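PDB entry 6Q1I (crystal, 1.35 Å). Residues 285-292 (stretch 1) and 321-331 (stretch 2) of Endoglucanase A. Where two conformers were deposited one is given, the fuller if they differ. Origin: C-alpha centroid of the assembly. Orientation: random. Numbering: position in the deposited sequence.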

# COMPACT_ATOMS: atom_id res chain seq x y z
N PHE A 285 0.37 6.57 -3.75
CA PHE A 285 0.16 7.92 -4.27
C PHE A 285 0.05 7.80 -5.78
O PHE A 285 0.21 6.72 -6.35
CB PHE A 285 1.25 8.91 -3.82
CG PHE A 285 2.53 8.85 -4.63
CD1 PHE A 285 3.34 7.73 -4.60
CD2 PHE A 285 2.93 9.94 -5.37
CE1 PHE A 285 4.53 7.69 -5.33
CE2 PHE A 285 4.12 9.90 -6.10
CZ PHE A 285 4.91 8.77 -6.07
N GLY A 286 -0.21 8.92 -6.44
CA GLY A 286 -0.31 8.94 -7.88
C GLY A 286 -1.29 10.01 -8.33
O GLY A 286 -1.86 10.74 -7.52
N SER A 287 -1.45 10.08 -9.65
CA SER A 287 -2.43 10.95 -10.28
C SER A 287 -3.11 10.22 -11.43
O SER A 287 -2.52 9.32 -12.04
CB SER A 287 -1.80 12.24 -10.81
OG SER A 287 -0.83 11.93 -11.79
N ILE A 288 -4.36 10.59 -11.70
CA ILE A 288 -5.12 10.00 -12.79
C ILE A 288 -4.91 10.74 -14.10
O ILE A 288 -4.39 11.86 -14.13
CB ILE A 288 -6.62 9.87 -12.45
CG1 ILE A 288 -7.28 11.24 -12.34
CG2 ILE A 288 -6.81 9.07 -11.16
CD1 ILE A 288 -8.78 11.18 -12.16
N ASN A 289 -5.31 10.12 -15.20
CA ASN A 289 -5.07 10.64 -16.54
C ASN A 289 -6.15 11.64 -16.93
O ASN A 289 -7.24 11.26 -17.36
CB ASN A 289 -5.04 9.48 -17.54
CG ASN A 289 -4.83 9.95 -18.95
OD1 ASN A 289 -4.52 11.11 -19.19
ND2 ASN A 289 -5.00 9.04 -19.90
N LYS A 290 -5.83 12.93 -16.81
CA LYS A 290 -6.68 14.01 -17.29
C LYS A 290 -6.09 14.67 -18.54
O LYS A 290 -6.22 15.88 -18.74
CB LYS A 290 -6.92 15.05 -16.20
CG LYS A 290 -7.51 14.47 -14.92
CD LYS A 290 -7.66 15.52 -13.81
CE LYS A 290 -8.26 14.90 -12.57
NZ LYS A 290 -8.36 15.88 -11.45
N ASN A 291 -5.43 13.87 -19.39
CA ASN A 291 -4.80 14.39 -20.60
C ASN A 291 -3.87 15.55 -20.26
O ASN A 291 -3.83 16.58 -20.94
CB ASN A 291 -5.84 14.77 -21.66
CG ASN A 291 -5.26 14.79 -23.07
OD1 ASN A 291 -4.27 14.12 -23.35
ND2 ASN A 291 -5.88 15.57 -23.95
N ASN A 292 -3.11 15.36 -19.18
CA ASN A 292 -2.34 16.43 -18.55
C ASN A 292 -0.98 15.91 -18.10
O ASN A 292 -0.52 16.16 -16.99
CB ASN A 292 -3.10 17.01 -17.36
CG ASN A 292 -3.42 15.97 -16.29
OD1 ASN A 292 -3.55 14.78 -16.57
ND2 ASN A 292 -3.59 16.44 -15.07
N TYR A 321 -4.60 0.75 -15.64
CA TYR A 321 -5.78 1.37 -16.24
C TYR A 321 -5.45 2.82 -16.55
O TYR A 321 -5.21 3.62 -15.64
CB TYR A 321 -6.98 1.25 -15.29
CG TYR A 321 -8.29 1.77 -15.84
CD1 TYR A 321 -8.74 1.42 -17.11
CD2 TYR A 321 -9.11 2.59 -15.06
CE1 TYR A 321 -9.94 1.89 -17.60
CE2 TYR A 321 -10.32 3.06 -15.55
CZ TYR A 321 -10.73 2.70 -16.82
OH TYR A 321 -11.94 3.17 -17.30
N ALA A 322 -5.44 3.17 -17.84
CA ALA A 322 -4.92 4.47 -18.25
C ALA A 322 -5.83 5.19 -19.24
O ALA A 322 -5.39 6.13 -19.89
CB ALA A 322 -3.51 4.32 -18.85
N GLU A 323 -7.10 4.79 -19.31
CA GLU A 323 -8.01 5.36 -20.29
C GLU A 323 -8.21 6.85 -20.05
O GLU A 323 -8.46 7.29 -18.93
CB GLU A 323 -9.34 4.62 -20.26
CG GLU A 323 -9.27 3.22 -20.85
CD GLU A 323 -8.85 3.22 -22.30
OE1 GLU A 323 -9.50 3.92 -23.11
OE2 GLU A 323 -7.86 2.54 -22.65
N THR A 324 -8.10 7.63 -21.12
CA THR A 324 -8.19 9.07 -20.98
C THR A 324 -9.53 9.48 -20.38
O THR A 324 -10.58 8.94 -20.74
CB THR A 324 -8.03 9.72 -22.36
OG1 THR A 324 -7.93 11.14 -22.20
CG2 THR A 324 -9.23 9.37 -23.25
N ASN A 325 -9.47 10.42 -19.43
CA ASN A 325 -10.64 11.11 -18.86
C ASN A 325 -11.59 10.18 -18.10
O ASN A 325 -12.77 10.50 -17.93
CB ASN A 325 -11.40 11.90 -19.93
CG ASN A 325 -10.55 13.01 -20.55
OD1 ASN A 325 -9.81 13.72 -19.86
ND2 ASN A 325 -10.65 13.15 -21.87
N LYS A 326 -11.11 9.04 -17.62
CA LYS A 326 -11.87 8.19 -16.72
C LYS A 326 -11.29 8.27 -15.31
O LYS A 326 -10.13 8.63 -15.11
CB LYS A 326 -11.86 6.73 -17.20
CG LYS A 326 -12.89 6.41 -18.30
CD LYS A 326 -14.29 6.12 -17.72
CE LYS A 326 -15.22 5.46 -18.73
NZ LYS A 326 -16.63 5.29 -18.22
N GLY A 327 -12.11 7.91 -14.33
CA GLY A 327 -11.65 7.93 -12.95
C GLY A 327 -10.70 6.77 -12.67
O GLY A 327 -10.74 5.74 -13.32
N GLU A 328 -9.83 6.98 -11.68
CA GLU A 328 -8.94 5.94 -11.17
C GLU A 328 -7.97 5.42 -12.23
O GLU A 328 -7.51 4.27 -12.16
CB GLU A 328 -9.72 4.80 -10.52
CG GLU A 328 -10.55 5.26 -9.32
CD GLU A 328 -9.69 5.66 -8.12
OE1 GLU A 328 -9.09 4.76 -7.51
OE2 GLU A 328 -9.61 6.88 -7.80
N THR A 329 -7.60 6.27 -13.19
CA THR A 329 -6.72 5.86 -14.28
C THR A 329 -5.26 6.17 -13.93
O THR A 329 -4.62 7.09 -14.47
CB THR A 329 -7.15 6.54 -15.58
OG1 THR A 329 -7.38 7.93 -15.33
CG2 THR A 329 -8.41 5.88 -16.11
N PHE A 330 -4.72 5.35 -13.03
CA PHE A 330 -3.38 5.51 -12.48
C PHE A 330 -2.32 4.70 -13.24
O PHE A 330 -1.15 4.71 -12.85
CB PHE A 330 -3.37 5.08 -11.01
CG PHE A 330 -4.17 5.98 -10.08
CD1 PHE A 330 -3.67 7.20 -9.68
CD2 PHE A 330 -5.39 5.57 -9.57
CE1 PHE A 330 -4.37 8.02 -8.83
CE2 PHE A 330 -6.10 6.39 -8.71
CZ PHE A 330 -5.59 7.61 -8.33
N GLY A 331 -2.70 4.03 -14.33
CA GLY A 331 -1.78 3.10 -14.97
C GLY A 331 -0.56 3.78 -15.55
O GLY A 331 -0.66 4.83 -16.21
O HOH W 1 -9.33 11.28 -15.56
O HOH W 2 -9.10 16.38 -20.60

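Residues 285-292 and 321-331 of Endoglucanase A meet as two irregular segments that bury 474 Å² between them, most of it through Asn-289, Ile-288 and Phe-330. Asn-289 is the polar centre. Its CA-to-CB bond points toward the second stretch, and with chi1 at 178° (t) the buried amide reaches into the loop around Ala-322 to Thr-324, where ND2 donates a hydrogen bond to Ala-322 O at 2.9 Å. The other end of the same amide turns back on its own segment: Asn-291 N donates to Asn-289 OD1 at 2.9 Å. An asparagine suits this site because a short side chain carries both a donor for the neighbouring loop and an acceptor for the local backbone.

The main chain of Asn-289 adds further bonds. Asn-289 N donates to Thr-329 OG1 at 3.0 Å, with a good angle of 156°, and makes a weak second bond to Thr-329 O, at 3.2 Å and 122°. Thr-329 OG1 in turn donates to Lys-326 O at 2.8 Å, so the threonine hydroxyl, set by a p rotamer, accepts from one stretch while donating within its own. Asn-289 O receives Asn-325 N at 3.2 Å. This donor lies within the type II beta turn from Glu-323 to Lys-326, whose closing bond, Lys-326 N to Glu-323 O at 3.4 Å, is weak. Asn-325 takes the third position of the turn with positive phi (64°), a conformation asparagine tolerates better than most residues. Water 1 reinforces the junction by donating to Asn-289 O and Lys-326 O, each at 2.8 Å from its oxygen. At the more exposed margin, water 2 donates to Asn-325 OD1 at 2.9 Å and weakly to Lys-290 O at 3.5 Å.

Ile-288 and Phe-330 form the apolar part. The CA-to-CB bond of each runs sideways to the opposing stretch, but the phenylalanine, in the m rotamer, brings its ring end nearer. Ile-288 CG2 sits over one face of that ring, 3.6 Å from the centroid of Phe-330 and 18° off the ring normal, a CH-pi contact; its closest ring atom is Phe-330 CZ, 3.4 Å from Ile-288 CG2. The branched isoleucine also extends CD1 to within 4.1 Å of Lys-326 O, while its backbone makes a CA-H...O contact, Ile-288 CA to Thr-329 O at 3.4 Å. One buried residue thus packs against both ring and main chain.

Gly-286 lies at the ring edge, its C atom 3.7 Å from Phe-330 CE1. A CB here would point toward the second stretch and fall a tight 3.2 Å from Phe-330 CD1. The backbone angles of Gly-286 (149/-179) would also jam a CB against the preceding carbonyl oxygen, which by itself calls for glycine. Ser-287 directs its CB away, leaving its carbonyl to meet the aromatic residue, with Ser-287 O 3.4 Å from Phe-330 CD1; its OG is hydrogen-bonded elsewhere in the structure.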